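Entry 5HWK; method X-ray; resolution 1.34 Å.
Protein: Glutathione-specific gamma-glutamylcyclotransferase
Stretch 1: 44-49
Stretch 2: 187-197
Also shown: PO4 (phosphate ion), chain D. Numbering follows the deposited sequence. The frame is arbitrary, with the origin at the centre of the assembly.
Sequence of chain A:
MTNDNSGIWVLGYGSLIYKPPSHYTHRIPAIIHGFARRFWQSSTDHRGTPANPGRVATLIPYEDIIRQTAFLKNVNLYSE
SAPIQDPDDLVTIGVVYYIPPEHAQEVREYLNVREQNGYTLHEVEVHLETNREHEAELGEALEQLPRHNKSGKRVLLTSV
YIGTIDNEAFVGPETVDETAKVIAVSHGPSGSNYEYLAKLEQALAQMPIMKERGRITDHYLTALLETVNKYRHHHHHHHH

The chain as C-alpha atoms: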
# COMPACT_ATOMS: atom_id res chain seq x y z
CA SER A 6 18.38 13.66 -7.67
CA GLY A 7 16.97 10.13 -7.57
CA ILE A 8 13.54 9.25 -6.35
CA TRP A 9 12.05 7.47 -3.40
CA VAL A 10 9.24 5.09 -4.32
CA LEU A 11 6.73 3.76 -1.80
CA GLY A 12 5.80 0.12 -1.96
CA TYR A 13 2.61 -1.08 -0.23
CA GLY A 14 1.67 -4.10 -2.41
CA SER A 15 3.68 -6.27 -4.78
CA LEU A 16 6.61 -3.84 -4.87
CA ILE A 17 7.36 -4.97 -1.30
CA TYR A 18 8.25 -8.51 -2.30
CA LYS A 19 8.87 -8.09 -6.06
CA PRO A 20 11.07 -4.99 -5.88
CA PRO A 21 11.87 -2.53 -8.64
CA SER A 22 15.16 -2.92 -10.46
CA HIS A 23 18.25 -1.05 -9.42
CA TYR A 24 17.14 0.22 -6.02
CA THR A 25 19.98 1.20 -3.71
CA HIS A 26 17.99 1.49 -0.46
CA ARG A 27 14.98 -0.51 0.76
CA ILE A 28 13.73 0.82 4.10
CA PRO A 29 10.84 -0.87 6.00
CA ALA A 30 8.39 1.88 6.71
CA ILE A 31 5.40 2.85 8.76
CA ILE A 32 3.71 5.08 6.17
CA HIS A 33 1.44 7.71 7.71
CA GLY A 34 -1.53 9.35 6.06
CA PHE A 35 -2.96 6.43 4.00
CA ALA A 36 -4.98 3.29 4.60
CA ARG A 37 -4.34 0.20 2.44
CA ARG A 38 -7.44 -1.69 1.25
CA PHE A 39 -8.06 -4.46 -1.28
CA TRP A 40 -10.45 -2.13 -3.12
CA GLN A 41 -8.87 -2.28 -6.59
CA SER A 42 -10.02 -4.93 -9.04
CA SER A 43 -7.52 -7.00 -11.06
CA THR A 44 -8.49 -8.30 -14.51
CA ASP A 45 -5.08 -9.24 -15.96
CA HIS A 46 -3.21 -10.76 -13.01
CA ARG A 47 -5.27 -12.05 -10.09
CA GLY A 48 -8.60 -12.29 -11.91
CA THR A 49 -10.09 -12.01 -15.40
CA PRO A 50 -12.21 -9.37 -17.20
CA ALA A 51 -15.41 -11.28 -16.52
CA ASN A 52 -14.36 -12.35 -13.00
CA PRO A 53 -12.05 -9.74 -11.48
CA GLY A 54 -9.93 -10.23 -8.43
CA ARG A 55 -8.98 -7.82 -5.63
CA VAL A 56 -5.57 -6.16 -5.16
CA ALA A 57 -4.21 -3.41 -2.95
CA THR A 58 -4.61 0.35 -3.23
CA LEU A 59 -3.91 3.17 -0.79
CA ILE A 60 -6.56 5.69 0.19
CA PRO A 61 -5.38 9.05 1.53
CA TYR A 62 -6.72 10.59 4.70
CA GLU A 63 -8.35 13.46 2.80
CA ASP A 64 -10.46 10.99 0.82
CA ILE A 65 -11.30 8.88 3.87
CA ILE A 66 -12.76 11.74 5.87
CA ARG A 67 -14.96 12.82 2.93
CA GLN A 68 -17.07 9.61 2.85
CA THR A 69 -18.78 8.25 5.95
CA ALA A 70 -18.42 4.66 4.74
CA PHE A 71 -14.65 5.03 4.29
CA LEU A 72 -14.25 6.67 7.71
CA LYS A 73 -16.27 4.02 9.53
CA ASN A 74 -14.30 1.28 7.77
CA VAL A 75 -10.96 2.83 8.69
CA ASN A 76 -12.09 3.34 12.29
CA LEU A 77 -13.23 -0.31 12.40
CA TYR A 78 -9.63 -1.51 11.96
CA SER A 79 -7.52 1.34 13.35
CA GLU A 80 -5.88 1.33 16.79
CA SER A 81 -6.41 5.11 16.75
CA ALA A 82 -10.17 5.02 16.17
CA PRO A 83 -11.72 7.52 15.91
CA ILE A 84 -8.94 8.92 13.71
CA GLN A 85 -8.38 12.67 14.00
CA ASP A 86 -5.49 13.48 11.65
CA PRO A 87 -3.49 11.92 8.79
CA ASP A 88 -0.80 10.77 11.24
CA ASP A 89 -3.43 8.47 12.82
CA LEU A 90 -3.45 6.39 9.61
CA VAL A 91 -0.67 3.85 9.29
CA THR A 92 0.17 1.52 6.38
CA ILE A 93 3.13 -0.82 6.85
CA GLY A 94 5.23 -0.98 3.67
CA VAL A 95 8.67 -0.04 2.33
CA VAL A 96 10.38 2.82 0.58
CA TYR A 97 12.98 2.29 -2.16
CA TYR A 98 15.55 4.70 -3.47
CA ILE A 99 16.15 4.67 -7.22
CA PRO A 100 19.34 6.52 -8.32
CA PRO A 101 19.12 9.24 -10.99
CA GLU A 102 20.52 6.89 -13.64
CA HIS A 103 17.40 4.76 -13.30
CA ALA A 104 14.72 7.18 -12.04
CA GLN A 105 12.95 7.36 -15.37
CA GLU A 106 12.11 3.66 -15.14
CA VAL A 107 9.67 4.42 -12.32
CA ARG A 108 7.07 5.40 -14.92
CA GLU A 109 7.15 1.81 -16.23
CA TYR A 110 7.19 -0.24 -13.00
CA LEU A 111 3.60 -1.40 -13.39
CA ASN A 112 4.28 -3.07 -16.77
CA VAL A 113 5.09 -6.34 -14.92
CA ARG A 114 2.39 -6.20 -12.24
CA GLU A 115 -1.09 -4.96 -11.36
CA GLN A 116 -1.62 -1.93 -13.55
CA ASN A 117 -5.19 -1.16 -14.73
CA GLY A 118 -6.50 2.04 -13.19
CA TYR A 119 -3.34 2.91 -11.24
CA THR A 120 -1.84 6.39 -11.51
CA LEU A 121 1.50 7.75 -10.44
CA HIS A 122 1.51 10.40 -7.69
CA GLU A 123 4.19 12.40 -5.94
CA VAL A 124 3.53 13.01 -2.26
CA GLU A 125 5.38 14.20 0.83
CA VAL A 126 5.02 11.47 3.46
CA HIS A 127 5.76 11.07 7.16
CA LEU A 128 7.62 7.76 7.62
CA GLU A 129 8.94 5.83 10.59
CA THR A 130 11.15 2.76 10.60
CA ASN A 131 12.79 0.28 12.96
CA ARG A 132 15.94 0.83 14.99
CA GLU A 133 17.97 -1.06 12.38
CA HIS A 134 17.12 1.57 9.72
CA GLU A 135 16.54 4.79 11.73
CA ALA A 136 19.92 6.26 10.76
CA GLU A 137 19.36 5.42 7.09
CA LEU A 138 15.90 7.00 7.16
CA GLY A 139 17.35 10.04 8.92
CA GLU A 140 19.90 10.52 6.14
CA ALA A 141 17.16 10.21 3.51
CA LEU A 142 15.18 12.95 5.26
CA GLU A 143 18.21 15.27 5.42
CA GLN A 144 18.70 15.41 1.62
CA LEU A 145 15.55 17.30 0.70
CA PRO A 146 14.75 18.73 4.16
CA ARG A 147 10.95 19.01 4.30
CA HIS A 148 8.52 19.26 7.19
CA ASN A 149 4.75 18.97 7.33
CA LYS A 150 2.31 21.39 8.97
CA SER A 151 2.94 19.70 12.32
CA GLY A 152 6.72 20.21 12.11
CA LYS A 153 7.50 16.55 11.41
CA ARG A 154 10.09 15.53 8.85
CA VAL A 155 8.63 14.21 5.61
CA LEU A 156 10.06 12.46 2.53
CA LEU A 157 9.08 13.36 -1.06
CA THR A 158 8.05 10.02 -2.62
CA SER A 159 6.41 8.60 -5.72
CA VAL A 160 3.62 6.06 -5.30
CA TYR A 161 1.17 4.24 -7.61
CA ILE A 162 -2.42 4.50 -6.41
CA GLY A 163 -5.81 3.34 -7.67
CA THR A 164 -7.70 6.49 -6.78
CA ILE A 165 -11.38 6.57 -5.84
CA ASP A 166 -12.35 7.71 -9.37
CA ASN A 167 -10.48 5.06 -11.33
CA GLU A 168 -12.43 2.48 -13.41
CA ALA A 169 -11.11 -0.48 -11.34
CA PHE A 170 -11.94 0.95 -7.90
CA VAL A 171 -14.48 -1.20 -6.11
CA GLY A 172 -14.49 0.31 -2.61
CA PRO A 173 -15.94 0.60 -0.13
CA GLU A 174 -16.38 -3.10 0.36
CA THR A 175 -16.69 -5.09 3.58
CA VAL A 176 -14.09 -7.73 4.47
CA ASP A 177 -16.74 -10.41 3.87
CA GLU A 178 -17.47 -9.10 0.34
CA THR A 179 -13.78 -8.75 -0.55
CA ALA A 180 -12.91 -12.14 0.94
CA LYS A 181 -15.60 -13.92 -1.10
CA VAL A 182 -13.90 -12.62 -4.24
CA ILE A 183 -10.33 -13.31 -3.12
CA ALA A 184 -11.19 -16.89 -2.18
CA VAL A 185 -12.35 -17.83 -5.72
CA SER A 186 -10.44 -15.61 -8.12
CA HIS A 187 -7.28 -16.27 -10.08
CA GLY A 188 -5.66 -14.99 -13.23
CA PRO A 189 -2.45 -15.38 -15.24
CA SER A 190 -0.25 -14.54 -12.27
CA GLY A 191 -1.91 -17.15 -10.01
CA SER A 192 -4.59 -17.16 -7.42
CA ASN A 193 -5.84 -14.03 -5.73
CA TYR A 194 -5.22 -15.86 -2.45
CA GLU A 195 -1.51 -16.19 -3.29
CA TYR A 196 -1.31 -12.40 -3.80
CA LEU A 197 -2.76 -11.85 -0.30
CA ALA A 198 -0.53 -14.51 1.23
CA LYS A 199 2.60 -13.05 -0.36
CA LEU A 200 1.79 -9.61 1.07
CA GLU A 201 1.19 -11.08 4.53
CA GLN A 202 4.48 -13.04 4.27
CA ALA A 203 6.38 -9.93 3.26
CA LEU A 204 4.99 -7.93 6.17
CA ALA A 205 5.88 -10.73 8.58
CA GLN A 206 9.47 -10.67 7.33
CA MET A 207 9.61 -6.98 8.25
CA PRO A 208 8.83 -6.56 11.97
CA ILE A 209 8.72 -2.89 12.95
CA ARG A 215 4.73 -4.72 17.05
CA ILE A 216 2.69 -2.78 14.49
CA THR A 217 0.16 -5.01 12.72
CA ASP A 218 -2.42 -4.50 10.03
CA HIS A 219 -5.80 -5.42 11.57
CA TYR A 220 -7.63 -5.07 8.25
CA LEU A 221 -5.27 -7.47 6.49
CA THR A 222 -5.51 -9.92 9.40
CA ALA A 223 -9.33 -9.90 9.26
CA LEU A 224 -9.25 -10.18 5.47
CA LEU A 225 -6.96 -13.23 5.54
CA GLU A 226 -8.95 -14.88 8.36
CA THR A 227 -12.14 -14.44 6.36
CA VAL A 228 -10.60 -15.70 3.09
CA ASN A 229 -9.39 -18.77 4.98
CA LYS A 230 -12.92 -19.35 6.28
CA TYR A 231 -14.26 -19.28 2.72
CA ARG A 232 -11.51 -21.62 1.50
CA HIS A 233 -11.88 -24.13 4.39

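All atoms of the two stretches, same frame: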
# COMPACT_ATOMS: atom_id res chain seq x y z
N THR A 44 -7.95 -7.53 -13.39
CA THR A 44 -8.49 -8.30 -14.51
C THR A 44 -7.44 -8.94 -15.38
O THR A 44 -7.81 -9.70 -16.26
CB THR A 44 -9.45 -7.45 -15.36
OG1 THR A 44 -8.73 -6.34 -15.87
CG2 THR A 44 -10.54 -6.91 -14.48
N ASP A 45 -6.14 -8.68 -15.14
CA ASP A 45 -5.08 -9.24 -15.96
C ASP A 45 -4.08 -10.05 -15.15
O ASP A 45 -3.16 -10.63 -15.74
CB ASP A 45 -4.33 -8.14 -16.72
CG ASP A 45 -5.18 -7.47 -17.79
OD1 ASP A 45 -6.08 -8.11 -18.40
OD2 ASP A 45 -4.94 -6.27 -18.06
N HIS A 46 -4.23 -10.11 -13.83
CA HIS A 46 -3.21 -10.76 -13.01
C HIS A 46 -3.82 -11.74 -12.03
O HIS A 46 -3.48 -12.94 -12.05
CB HIS A 46 -2.34 -9.71 -12.33
CG HIS A 46 -1.55 -8.93 -13.32
ND1 HIS A 46 -2.08 -7.86 -14.00
CD2 HIS A 46 -0.29 -9.11 -13.80
CE1 HIS A 46 -1.19 -7.39 -14.85
NE2 HIS A 46 -0.09 -8.13 -14.74
N ARG A 47 -4.70 -11.23 -11.16
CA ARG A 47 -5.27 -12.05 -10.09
C ARG A 47 -6.76 -12.28 -10.28
O ARG A 47 -7.43 -12.84 -9.40
CB ARG A 47 -4.99 -11.39 -8.75
CG ARG A 47 -3.49 -11.26 -8.43
CD ARG A 47 -2.79 -12.61 -8.30
NE ARG A 47 -1.33 -12.39 -8.17
CZ ARG A 47 -0.50 -13.40 -7.89
NH1 ARG A 47 -0.99 -14.60 -7.66
NH2 ARG A 47 0.81 -13.17 -7.83
N GLY A 48 -7.25 -11.98 -11.48
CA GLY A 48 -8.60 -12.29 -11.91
C GLY A 48 -8.65 -12.13 -13.42
O GLY A 48 -7.60 -11.99 -14.07
N THR A 49 -9.87 -12.14 -13.97
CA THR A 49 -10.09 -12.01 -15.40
C THR A 49 -11.08 -10.87 -15.65
O THR A 49 -11.72 -10.38 -14.72
CB THR A 49 -10.66 -13.32 -15.97
OG1 THR A 49 -11.99 -13.47 -15.45
CG2 THR A 49 -9.77 -14.50 -15.63
N HIS A 187 -8.68 -16.06 -9.70
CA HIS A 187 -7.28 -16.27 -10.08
C HIS A 187 -7.15 -15.69 -11.48
O HIS A 187 -8.15 -15.50 -12.18
CB HIS A 187 -6.89 -17.78 -10.04
CG HIS A 187 -7.26 -18.50 -11.26
ND1 HIS A 187 -8.53 -18.98 -11.43
CD2 HIS A 187 -6.54 -18.94 -12.33
CE1 HIS A 187 -8.60 -19.66 -12.56
NE2 HIS A 187 -7.40 -19.67 -13.12
N GLY A 188 -5.93 -15.39 -11.87
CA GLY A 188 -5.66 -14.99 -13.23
C GLY A 188 -4.28 -15.49 -13.64
O GLY A 188 -3.72 -16.41 -13.04
N PRO A 189 -3.73 -14.90 -14.69
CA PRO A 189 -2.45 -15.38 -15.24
C PRO A 189 -1.30 -15.37 -14.26
O PRO A 189 -0.36 -16.15 -14.45
CB PRO A 189 -2.19 -14.40 -16.39
CG PRO A 189 -3.58 -13.99 -16.84
CD PRO A 189 -4.38 -13.89 -15.56
N SER A 190 -1.35 -14.54 -13.23
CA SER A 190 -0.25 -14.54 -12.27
C SER A 190 -0.42 -15.58 -11.17
O SER A 190 0.54 -15.85 -10.44
CB SER A 190 -0.17 -13.21 -11.58
OG SER A 190 0.05 -12.17 -12.50
N GLY A 191 -1.61 -16.19 -11.05
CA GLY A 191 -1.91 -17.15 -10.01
C GLY A 191 -3.12 -16.73 -9.25
O GLY A 191 -3.90 -15.85 -9.68
N SER A 192 -3.34 -17.36 -8.12
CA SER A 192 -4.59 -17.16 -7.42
C SER A 192 -4.57 -15.81 -6.71
O SER A 192 -3.52 -15.25 -6.33
CB SER A 192 -4.86 -18.24 -6.38
OG SER A 192 -3.93 -18.13 -5.32
N ASN A 193 -5.75 -15.28 -6.49
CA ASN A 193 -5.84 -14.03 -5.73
C ASN A 193 -5.42 -14.30 -4.29
O ASN A 193 -4.80 -13.44 -3.64
CB ASN A 193 -7.30 -13.55 -5.81
CG ASN A 193 -7.50 -12.06 -5.46
OD1 ASN A 193 -8.58 -11.58 -5.79
ND2 ASN A 193 -6.51 -11.37 -4.90
N TYR A 194 -5.65 -15.52 -3.79
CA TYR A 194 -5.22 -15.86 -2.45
C TYR A 194 -3.71 -15.78 -2.32
O TYR A 194 -3.20 -15.30 -1.29
CB TYR A 194 -5.70 -17.28 -2.15
CG TYR A 194 -5.19 -17.94 -0.91
CD1 TYR A 194 -5.48 -17.45 0.36
CD2 TYR A 194 -4.57 -19.19 -1.00
CE1 TYR A 194 -5.04 -18.14 1.50
CE2 TYR A 194 -4.14 -19.83 0.09
CZ TYR A 194 -4.38 -19.32 1.33
OH TYR A 194 -3.94 -20.07 2.39
N GLU A 195 -2.97 -16.27 -3.32
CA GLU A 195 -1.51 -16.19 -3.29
C GLU A 195 -1.05 -14.72 -3.18
O GLU A 195 -0.09 -14.43 -2.47
CB GLU A 195 -0.91 -16.80 -4.56
CG GLU A 195 0.59 -16.80 -4.52
CD GLU A 195 1.28 -17.11 -5.87
OE1 GLU A 195 0.71 -16.84 -6.96
OE2 GLU A 195 2.45 -17.55 -5.83
N TYR A 196 -1.67 -13.81 -3.94
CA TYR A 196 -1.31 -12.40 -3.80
C TYR A 196 -1.46 -11.92 -2.35
O TYR A 196 -0.56 -11.26 -1.80
CB TYR A 196 -2.19 -11.58 -4.72
CG TYR A 196 -2.04 -10.09 -4.64
CD1 TYR A 196 -2.82 -9.36 -3.74
CD2 TYR A 196 -1.17 -9.42 -5.49
CE1 TYR A 196 -2.71 -7.97 -3.66
CE2 TYR A 196 -1.05 -8.01 -5.45
CZ TYR A 196 -1.79 -7.31 -4.51
OH TYR A 196 -1.73 -5.92 -4.48
N LEU A 197 -2.59 -12.25 -1.70
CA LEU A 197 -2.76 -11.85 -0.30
C LEU A 197 -1.72 -12.50 0.59
O LEU A 197 -1.16 -11.87 1.48
CB LEU A 197 -4.17 -12.20 0.17
CG LEU A 197 -4.57 -11.98 1.61
CD1 LEU A 197 -4.31 -10.53 2.04
CD2 LEU A 197 -6.05 -12.33 1.79
P PO4 D . -4.84 -5.61 -13.27
O1 PO4 D . -6.27 -5.34 -13.72
O2 PO4 D . -3.86 -4.76 -14.06
O3 PO4 D . -4.54 -7.11 -13.28
O4 PO4 D . -4.75 -5.17 -11.76
O HOH W 1 3.11 -14.92 -7.96

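The contact between residues 44-49 and 187-197 joins an irregular segment to a tight turn and the first part of a helix, burying 530 Å² in total. Arg47 dominates it, with more area covered by the other stretch than any other residue in either segment. Its CA-to-CB bond points away from the second stretch, but the side chain turns back: chi1 and chi2 are both m (-62° and -63°), and chi3 and chi4 are extended (173° and 172°). The two m torsions bend the chain at its base, and the extended remainder carries the guanidinium to the start of the helix.

There NH1 serves two acceptors. Arg47 NH1 donates to the backbone oxygen Ser192 O at 2.9 Å, and, in a nearly linear salt bridge, to Glu195 OE1, also at 2.9 Å from Arg47 NH1. Both acceptors lie at the edge of the guanidinium, near its plane, as its N-H groups require. One face is covered by Tyr196 CB, 3.6 Å from Arg47 NE, while Ser190 O lies over the opposite face. Glu195 meets the arginine with an extended side chain, chi1 and chi2 both t, so that its carboxylate comes nearer although its CA-to-CB bond points sideways. A water reinforces the pair, accepting from Arg47 NH2 at 2.9 Å and donating weakly to Glu195 OE1 at 3.2 Å.

Ser192 occupies the N-cap. Its chi1 of 68° (p) places the hydroxyl to accept from the helix backbone, with Glu195 N 2.9 Å from Ser192 OG. The side chain thus caps the helix while the carbonyl of the same residue receives Arg47.

The backbone contact centres on the type I turn from Gly188 to Gly191. The turn is closed by paired bonds, Gly188 N to Gly191 O at 3.0 Å and Gly191 N to Gly188 O at 2.9 Å, and its Ser190 N donates to His46 O at 2.9 Å. Glycine suits both ends. A CB on Gly188 would point toward the first stretch and clash with the carbonyl oxygens of His46 and Gly48. Gly191 has phi/psi of 125/-166, where a CB would be jammed against the preceding carbonyl and would also clash with Glu195 OE1. Close backbone packing continues at Gly48, whose CA makes a CA-H...O contact with His187 O at 3.3 Å.

His46 connects this contact to a bound phosphate, probably acquired from the crystallisation liquor. With chi1 m (-66°) and chi2 at 83°, the ring has Ser190 OG and the phosphate O3 at its edge, near its plane. His46 CD2 lies 3.3 Å from Ser190 OG, and His46 ND1 donates to phosphate O3 at 2.7 Å. Two backbone amides also hold the anion: Asp45 N donates to phosphate O3 at 2.9 Å and Thr44 N to phosphate O1 at 2.8 Å. Ser190, with chi1 m (-60°), points its CA-to-CB bond toward the first stretch, and its small side chain fits beside both the imidazole and Arg47, with Ser190 CB 3.7 Å from Arg47 NE.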